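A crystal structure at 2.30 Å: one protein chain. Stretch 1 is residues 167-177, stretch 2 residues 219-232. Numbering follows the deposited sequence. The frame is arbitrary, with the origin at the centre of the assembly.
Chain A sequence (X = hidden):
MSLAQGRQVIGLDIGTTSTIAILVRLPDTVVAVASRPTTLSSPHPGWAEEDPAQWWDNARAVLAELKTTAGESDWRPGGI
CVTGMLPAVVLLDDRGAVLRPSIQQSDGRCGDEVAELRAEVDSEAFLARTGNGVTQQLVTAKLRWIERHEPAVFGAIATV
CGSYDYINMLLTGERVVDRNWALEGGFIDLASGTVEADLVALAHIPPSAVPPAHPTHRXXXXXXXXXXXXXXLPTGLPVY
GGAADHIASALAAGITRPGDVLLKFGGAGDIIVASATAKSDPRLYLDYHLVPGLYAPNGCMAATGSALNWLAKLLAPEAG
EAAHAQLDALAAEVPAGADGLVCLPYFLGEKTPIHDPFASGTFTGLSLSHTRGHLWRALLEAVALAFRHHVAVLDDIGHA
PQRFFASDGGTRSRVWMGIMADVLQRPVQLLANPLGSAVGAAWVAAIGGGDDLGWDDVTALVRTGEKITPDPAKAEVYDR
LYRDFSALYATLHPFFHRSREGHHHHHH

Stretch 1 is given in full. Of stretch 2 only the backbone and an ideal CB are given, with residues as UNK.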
ATOM      1  N   ILE A 167      -0.774 -16.017  -9.418  1.00 19.19           N
ATOM      2  CA  ILE A 167      -0.027 -17.016  -8.689  1.00 17.29           C
ATOM      3  C   ILE A 167      -0.981 -18.000  -8.036  1.00 20.21           C
ATOM      4  O   ILE A 167      -0.832 -19.205  -8.217  1.00 21.69           O
ATOM      5  CB  ILE A 167       0.884 -16.322  -7.647  1.00 19.58           C
ATOM      6  CG1 ILE A 167       1.820 -15.339  -8.366  1.00 18.59           C
ATOM      7  CG2 ILE A 167       1.679 -17.348  -6.832  1.00 15.72           C
ATOM      8  CD1 ILE A 167       2.829 -16.040  -9.318  1.00 17.33           C
ATOM      9  N   ASN A 168      -1.981 -17.510  -7.288  1.00 18.89           N
ATOM     10  CA  ASN A 168      -3.025 -18.413  -6.760  1.00 18.39           C
ATOM     11  C   ASN A 168      -3.655 -19.395  -7.795  1.00 19.57           C
ATOM     12  O   ASN A 168      -3.873 -20.593  -7.511  1.00 17.66           O
ATOM     13  CB  ASN A 168      -4.133 -17.609  -6.097  1.00 15.78           C
ATOM     14  CG  ASN A 168      -3.767 -17.137  -4.718  1.00 19.28           C
ATOM     15  OD1 ASN A 168      -3.025 -17.821  -3.977  1.00 16.36           O
ATOM     16  ND2 ASN A 168      -4.314 -15.956  -4.329  1.00 17.57           N
HETATM   17  N   MSE A 169      -3.964 -18.894  -8.985  1.00 17.85           N
HETATM   18  CA  MSE A 169      -4.451 -19.798 -10.043  1.00 20.26           C
HETATM   19  C   MSE A 169      -3.438 -20.907 -10.314  1.00 19.93           C
HETATM   20  O   MSE A 169      -3.788 -22.065 -10.260  1.00 20.44           O
HETATM   21  CB  MSE A 169      -4.768 -19.054 -11.337  1.00 14.43           C
HETATM   22  CG  MSE A 169      -5.663 -17.894 -11.084  1.00 17.81           C
HETATM   23 SE   MSE A 169      -6.110 -16.930 -12.740  1.00 36.85          SE
HETATM   24  CE  MSE A 169      -7.381 -15.527 -12.047  1.00 16.63           C
ATOM     25  N   LEU A 170      -2.178 -20.546 -10.554  1.00 18.78           N
ATOM     26  CA  LEU A 170      -1.131 -21.529 -10.733  1.00 18.49           C
ATOM     27  C   LEU A 170      -1.029 -22.539  -9.567  1.00 20.50           C
ATOM     28  O   LEU A 170      -0.600 -23.668  -9.786  1.00 18.49           O
ATOM     29  CB  LEU A 170       0.213 -20.814 -10.924  1.00 21.71           C
ATOM     30  CG  LEU A 170       0.637 -20.593 -12.380  1.00 24.81           C
ATOM     31  CD1 LEU A 170      -0.559 -20.366 -13.249  1.00 24.30           C
ATOM     32  CD2 LEU A 170       1.646 -19.438 -12.538  1.00 22.31           C
ATOM     33  N   LEU A 171      -1.371 -22.122  -8.335  1.00 19.03           N
ATOM     34  CA  LEU A 171      -1.276 -22.998  -7.135  1.00 20.28           C
ATOM     35  C   LEU A 171      -2.427 -24.000  -6.977  1.00 20.81           C
ATOM     36  O   LEU A 171      -2.209 -25.149  -6.576  1.00 19.67           O
ATOM     37  CB  LEU A 171      -1.198 -22.191  -5.823  1.00 15.69           C
ATOM     38  CG  LEU A 171       0.037 -21.345  -5.641  1.00 17.29           C
ATOM     39  CD1 LEU A 171      -0.076 -20.385  -4.476  1.00 17.05           C
ATOM     40  CD2 LEU A 171       1.242 -22.258  -5.488  1.00 18.94           C
ATOM     41  N   THR A 172      -3.633 -23.548  -7.303  1.00 18.11           N
ATOM     42  CA  THR A 172      -4.869 -24.245  -6.931  1.00 20.81           C
ATOM     43  C   THR A 172      -5.696 -24.686  -8.140  1.00 21.92           C
ATOM     44  O   THR A 172      -6.565 -25.525  -8.018  1.00 27.83           O
ATOM     45  CB  THR A 172      -5.764 -23.305  -6.089  1.00 20.09           C
ATOM     46  OG1 THR A 172      -6.112 -22.155  -6.877  1.00 17.30           O
ATOM     47  CG2 THR A 172      -5.000 -22.819  -4.866  1.00 19.81           C
ATOM     48  N   GLY A 173      -5.442 -24.095  -9.297  1.00 19.24           N
ATOM     49  CA  GLY A 173      -6.298 -24.281 -10.444  1.00 20.25           C
ATOM     50  C   GLY A 173      -7.654 -23.613 -10.292  1.00 23.69           C
ATOM     51  O   GLY A 173      -8.543 -23.787 -11.113  1.00 23.28           O
ATOM     52  N   GLU A 174      -7.845 -22.849  -9.237  1.00 22.56           N
ATOM     53  CA  GLU A 174      -9.095 -22.128  -9.135  1.00 24.01           C
ATOM     54  C   GLU A 174      -9.047 -20.872 -10.025  1.00 22.35           C
ATOM     55  O   GLU A 174      -7.983 -20.421 -10.418  1.00 22.75           O
ATOM     56  CB  GLU A 174      -9.347 -21.763  -7.671  1.00 24.98           C
ATOM     57  CG  GLU A 174      -9.458 -22.970  -6.758  1.00 25.33           C
ATOM     58  CD  GLU A 174     -10.522 -23.943  -7.247  1.00 30.32           C
ATOM     59  OE1 GLU A 174     -11.334 -23.563  -8.122  1.00 27.97           O
ATOM     60  OE2 GLU A 174     -10.524 -25.093  -6.773  1.00 33.14           O
ATOM     61  N   ARG A 175     -10.186 -20.292 -10.342  1.00 20.78           N
ATOM     62  CA  ARG A 175     -10.167 -19.056 -11.098  1.00 21.18           C
ATOM     63  C   ARG A 175     -10.936 -17.964 -10.357  1.00 21.03           C
ATOM     64  O   ARG A 175     -12.142 -17.901 -10.463  1.00 24.68           O
ATOM     65  CB  ARG A 175     -10.769 -19.298 -12.469  1.00 20.20           C
ATOM     66  CG  ARG A 175     -10.411 -18.273 -13.533  1.00 19.56           C
ATOM     67  CD  ARG A 175     -11.342 -18.459 -14.746  1.00 21.11           C
ATOM     68  NE  ARG A 175     -11.283 -17.347 -15.675  1.00 21.95           N
ATOM     69  CZ  ARG A 175     -12.275 -16.499 -15.859  1.00 20.61           C
ATOM     70  NH1 ARG A 175     -13.389 -16.645 -15.171  1.00 24.27           N
ATOM     71  NH2 ARG A 175     -12.157 -15.521 -16.726  1.00 21.85           N
ATOM     72  N   VAL A 176     -10.246 -17.130  -9.575  1.00 21.37           N
ATOM     73  CA  VAL A 176     -10.903 -16.038  -8.862  1.00 20.52           C
ATOM     74  C   VAL A 176      -9.999 -14.829  -8.797  1.00 21.62           C
ATOM     75  O   VAL A 176      -8.815 -14.932  -9.075  1.00 22.89           O
ATOM     76  CB  VAL A 176     -11.318 -16.420  -7.410  1.00 21.15           C
ATOM     77  CG1 VAL A 176     -12.223 -17.682  -7.392  1.00 20.42           C
ATOM     78  CG2 VAL A 176     -10.085 -16.530  -6.468  1.00 19.71           C
ATOM     79  N   VAL A 177     -10.548 -13.677  -8.425  1.00 21.47           N
ATOM     80  CA  VAL A 177      -9.703 -12.576  -7.989  1.00 18.75           C
ATOM     81  C   VAL A 177     -10.084 -12.071  -6.589  1.00 19.39           C
ATOM     82  O   VAL A 177     -11.234 -12.185  -6.174  1.00 20.82           O
ATOM     83  CB  VAL A 177      -9.733 -11.419  -8.993  1.00 18.39           C
ATOM     84  CG1 VAL A 177      -9.075 -11.863 -10.254  1.00 18.83           C
ATOM     85  CG2 VAL A 177     -11.158 -10.964  -9.241  1.00 17.30           C
ATOM     86  N   UNK A 219     -10.925 -19.706   2.619  1.00 22.01           N
ATOM     87  CA  UNK A 219     -10.089 -20.634   1.879  1.00 22.06           C
ATOM     88  C   UNK A 219     -10.460 -20.540   0.413  1.00 23.29           C
ATOM     89  O   UNK A 219     -11.641 -20.579   0.073  1.00 25.05           O
ATOM     90  CB  UNK A 219     -10.245 -22.065   2.398  1.00 22.06           C
ATOM     91  N   UNK A 220      -9.448 -20.432  -0.447  1.00 22.01           N
ATOM     92  CA  UNK A 220      -9.632 -20.299  -1.887  1.00 20.13           C
ATOM     93  C   UNK A 220      -9.580 -21.658  -2.619  1.00 23.57           C
ATOM     94  O   UNK A 220     -10.351 -21.913  -3.557  1.00 21.18           O
ATOM     95  CB  UNK A 220      -8.563 -19.362  -2.453  1.00 20.13           C
ATOM     96  N   UNK A 221      -8.670 -22.527  -2.189  1.00 22.00           N
ATOM     97  CA  UNK A 221      -8.563 -23.860  -2.753  1.00 19.49           C
ATOM     98  C   UNK A 221      -7.404 -24.588  -2.119  1.00 20.07           C
ATOM     99  O   UNK A 221      -7.001 -24.285  -1.008  1.00 22.02           O
ATOM    100  CB  UNK A 221      -8.397 -23.803  -4.273  1.00 19.49           C
ATOM    101  N   UNK A 222      -6.859 -25.565  -2.817  1.00 22.75           N
ATOM    102  CA  UNK A 222      -5.754 -26.334  -2.277  1.00 23.63           C
ATOM    103  C   UNK A 222      -4.639 -26.426  -3.331  1.00 23.38           C
ATOM    104  O   UNK A 222      -4.914 -26.374  -4.514  1.00 19.28           O
ATOM    105  CB  UNK A 222      -6.222 -27.726  -1.848  1.00 23.63           C
ATOM    106  N   UNK A 223      -3.391 -26.563  -2.877  1.00 23.89           N
ATOM    107  CA  UNK A 223      -2.241 -26.763  -3.755  1.00 20.17           C
ATOM    108  C   UNK A 223      -2.409 -28.071  -4.508  1.00 21.74           C
ATOM    109  O   UNK A 223      -2.603 -29.127  -3.917  1.00 22.96           O
ATOM    110  CB  UNK A 223      -0.933 -26.760  -2.961  1.00 20.17           C
ATOM    111  N   UNK A 224      -2.304 -27.989  -5.828  1.00 22.59           N
ATOM    112  CA  UNK A 224      -2.498 -29.138  -6.682  1.00 24.23           C
ATOM    113  C   UNK A 224      -1.241 -29.991  -6.768  1.00 23.34           C
ATOM    114  O   UNK A 224      -0.183 -29.658  -6.224  1.00 20.39           O
ATOM    115  CB  UNK A 224      -2.927 -28.687  -8.080  1.00 24.23           C
ATOM    116  N   UNK A 225      -1.378 -31.093  -7.484  1.00 21.73           N
ATOM    117  CA  UNK A 225      -0.279 -31.995  -7.633  1.00 23.37           C
ATOM    118  C   UNK A 225       0.793 -31.306  -8.497  1.00 18.64           C
ATOM    119  O   UNK A 225       1.919 -31.264  -8.110  1.00 18.83           O
ATOM    120  CB  UNK A 225      -0.741 -33.319  -8.245  1.00 23.37           C
ATOM    121  N   UNK A 226       0.438 -30.738  -9.645  1.00 22.45           N
ATOM    122  CA  UNK A 226       1.431 -30.006 -10.442  1.00 24.33           C
ATOM    123  C   UNK A 226       2.179 -28.950  -9.581  1.00 19.32           C
ATOM    124  O   UNK A 226       3.408 -28.821  -9.638  1.00 21.01           O
ATOM    125  CB  UNK A 226       0.746 -29.328 -11.630  1.00 24.33           C
ATOM    126  N   UNK A 227       1.449 -28.236  -8.737  1.00 17.55           N
ATOM    127  CA  UNK A 227       2.039 -27.103  -8.038  1.00 18.35           C
ATOM    128  C   UNK A 227       2.828 -27.549  -6.820  1.00 16.34           C
ATOM    129  O   UNK A 227       3.781 -26.900  -6.420  1.00 15.60           O
ATOM    130  CB  UNK A 227       0.951 -26.111  -7.621  1.00 18.35           C
ATOM    131  N   UNK A 228       2.464 -28.706  -6.276  1.00 17.06           N
ATOM    132  CA  UNK A 228       3.270 -29.334  -5.224  1.00 19.45           C
ATOM    133  C   UNK A 228       4.598 -29.687  -5.834  1.00 17.00           C
ATOM    134  O   UNK A 228       5.630 -29.329  -5.328  1.00 16.96           O
ATOM    135  CB  UNK A 228       2.588 -30.569  -4.632  1.00 19.45           C
ATOM    136  N   UNK A 229       4.566 -30.348  -6.969  1.00 18.12           N
ATOM    137  CA  UNK A 229       5.814 -30.651  -7.667  1.00 22.30           C
ATOM    138  C   UNK A 229       6.759 -29.430  -7.904  1.00 20.03           C
ATOM    139  O   UNK A 229       7.918 -29.418  -7.495  1.00 19.94           O
ATOM    140  CB  UNK A 229       5.467 -31.283  -9.016  1.00 22.30           C
ATOM    141  N   UNK A 230       6.250 -28.400  -8.538  1.00 17.45           N
ATOM    142  CA  UNK A 230       7.063 -27.244  -8.819  1.00 16.64           C
ATOM    143  C   UNK A 230       7.532 -26.438  -7.616  1.00 18.49           C
ATOM    144  O   UNK A 230       8.589 -25.790  -7.689  1.00 14.89           O
ATOM    145  CB  UNK A 230       6.280 -26.319  -9.753  1.00 16.64           C
ATOM    146  N   UNK A 231       6.748 -26.447  -6.524  1.00 18.50           N
ATOM    147  CA  UNK A 231       7.071 -25.603  -5.363  1.00 20.37           C
ATOM    148  C   UNK A 231       7.614 -26.287  -4.108  1.00 21.84           C
ATOM    149  O   UNK A 231       8.192 -25.615  -3.251  1.00 21.39           O
ATOM    150  CB  UNK A 231       5.807 -24.840  -4.963  1.00 20.37           C
ATOM    151  N   UNK A 232       7.440 -27.605  -3.983  1.00 22.00           N
ATOM    152  CA  UNK A 232       7.793 -28.287  -2.737  1.00 21.66           C
ATOM    153  C   UNK A 232       6.659 -28.315  -1.709  1.00 23.41           C
ATOM    154  O   UNK A 232       6.653 -29.141  -0.797  1.00 25.36           O
ATOM    155  CB  UNK A 232       9.018 -27.612  -2.117  1.00 21.66           C
TER

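Position 219 opens a short strand with its ideal CB more than 5.5 Å from any atom of stretch 1, so the visible atoms constrain it little; it is Val-219.

At position 220 CA-to-CB points sideways, and the ideal CB lies 5.1 Å from Val-176 CG2. Beyond it lie the CB of Asn-168, the CB of Glu-174 and the methyls of Val-176, a largely apolar site that a longer aliphatic chain such as leucine, isoleucine or methionine could reach. The residue is Leu-220 (chi1 t, chi2 p). Its CD1 lies 3.3 Å from Val-176 CG2 and 3.8 Å from Glu-174 CB, while its CD2 lies 3.6 Å from Asn-168 CB.

Position 221 leaves no such freedom. Its CB would point toward stretch 1, 2.8 Å from Glu-174 CG, a clash, and 3.2 Å from Thr-172 CB. Glycine is indicated, and Gly-221 is found.

At 222 CB points away, so many side chains would suit; Ala-222 contributes through its backbone. Its O approaches Thr-172 CA at 3.2 Å in a CA-H...O contact, and its N donates to water 2 at 3.0 Å.

Position 223 also points away overall, though its ideal CB is 4.2 Å from Leu-171 O. Extended backbone angles (-63/127) accept a beta-branched residue, here Val-223, whose CA lies 3.3 Å from Leu-171 O.

Position 224 precedes a helix and points toward stretch 1. Its N donates to Leu-171 O (2.9 Å, 157°), a bond independent of side-chain identity. Serine, threonine, aspartate or asparagine would suit an N-cap. Thr-224 (chi1 p) accepts at OG1 from the N of 227 (3.2 Å); water 1 links this OG1 to Leu-170 O, 3.0 Å from each. Its CG2 rests 3.4 Å from Thr-172 O.

Positions 225 and 226 have ideal CB atoms free of stretch 1: Ala-225 and Glu-226.

At 227 CB points toward stretch 1, its ideal position 3.5 Å from Leu-171 O and 3.6 Å from Leu-170 O. This closeness favours a small residue, and Ala-227 also meets Leu-171 CD2 through CB at 4.4 Å.

Positions 228 and 229 are unconstrained here: Ala-228 and Ala-229. Position 230 points toward stretch 1 but makes no contact, as Leu-230.

At 231 the ideal CB is 5.3 Å from Leu-171 CD2, room for a modest side chain. Thr-231 (chi1 p) brings CG2 to 4.5 Å from that CD2; its OG1 donates to Ala-227 O at 2.6 Å.

Position 232 has positive phi (88/-22), and a CB would jam against the preceding carbonyl O; Gly-232 ends the helix.

Stretch 2, residues 219-232: VLGAVTAEAAALTG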
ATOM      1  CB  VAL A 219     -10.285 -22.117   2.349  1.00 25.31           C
ATOM      2  CG1 VAL A 219      -9.102 -22.957   1.960  1.00 21.20           C
ATOM      3  CG2 VAL A 219     -10.453 -22.194   3.821  1.00 22.97           C
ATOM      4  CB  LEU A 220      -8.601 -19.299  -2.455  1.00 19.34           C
ATOM      5  CG  LEU A 220      -8.179 -19.419  -3.928  1.00 23.29           C
ATOM      6  CD1 LEU A 220      -9.415 -19.346  -4.804  1.00 28.93           C
ATOM      7  CD2 LEU A 220      -7.194 -18.346  -4.360  1.00 22.02           C
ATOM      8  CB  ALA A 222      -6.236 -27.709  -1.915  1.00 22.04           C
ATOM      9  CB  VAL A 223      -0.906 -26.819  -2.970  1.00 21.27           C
ATOM     10  CG1 VAL A 223       0.245 -27.313  -3.839  1.00 19.30           C
ATOM     11  CG2 VAL A 223      -0.559 -25.463  -2.379  1.00 22.36           C
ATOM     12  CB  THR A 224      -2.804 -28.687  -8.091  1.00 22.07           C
ATOM     13  OG1 THR A 224      -1.704 -27.887  -8.550  1.00 24.28           O
ATOM     14  CG2 THR A 224      -4.069 -27.863  -8.109  1.00 23.93           C
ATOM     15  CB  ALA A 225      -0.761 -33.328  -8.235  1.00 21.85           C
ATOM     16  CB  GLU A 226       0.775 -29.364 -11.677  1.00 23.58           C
ATOM     17  CG  GLU A 226       0.446 -30.339 -12.803  1.00 28.01           C
ATOM     18  CD  GLU A 226       1.709 -30.644 -13.660  1.00 37.09           C
ATOM     19  OE1 GLU A 226       2.834 -30.347 -13.140  1.00 35.26           O
ATOM     20  OE2 GLU A 226       1.573 -31.161 -14.830  1.00 36.90           O
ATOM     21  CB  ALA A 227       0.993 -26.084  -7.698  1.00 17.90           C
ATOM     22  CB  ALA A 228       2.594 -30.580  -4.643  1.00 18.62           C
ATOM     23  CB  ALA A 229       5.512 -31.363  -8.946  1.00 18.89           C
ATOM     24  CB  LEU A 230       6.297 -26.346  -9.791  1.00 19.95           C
ATOM     25  CG  LEU A 230       5.868 -27.058 -11.095  1.00 18.47           C
ATOM     26  CD1 LEU A 230       4.715 -26.355 -11.812  1.00 19.72           C
ATOM     27  CD2 LEU A 230       7.049 -27.185 -12.023  1.00 20.52           C
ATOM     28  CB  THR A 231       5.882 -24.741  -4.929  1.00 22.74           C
ATOM     29  OG1 THR A 231       4.861 -25.596  -4.400  1.00 23.94           O
ATOM     30  CG2 THR A 231       5.327 -23.957  -6.122  1.00 22.38           C
TER
HETATM   31  O   HOH W   1      -2.018 -26.076 -10.967  1.00 28.92           O
HETATM   32  O   HOH W   2      -7.967 -26.074  -5.600  1.00 30.20           O
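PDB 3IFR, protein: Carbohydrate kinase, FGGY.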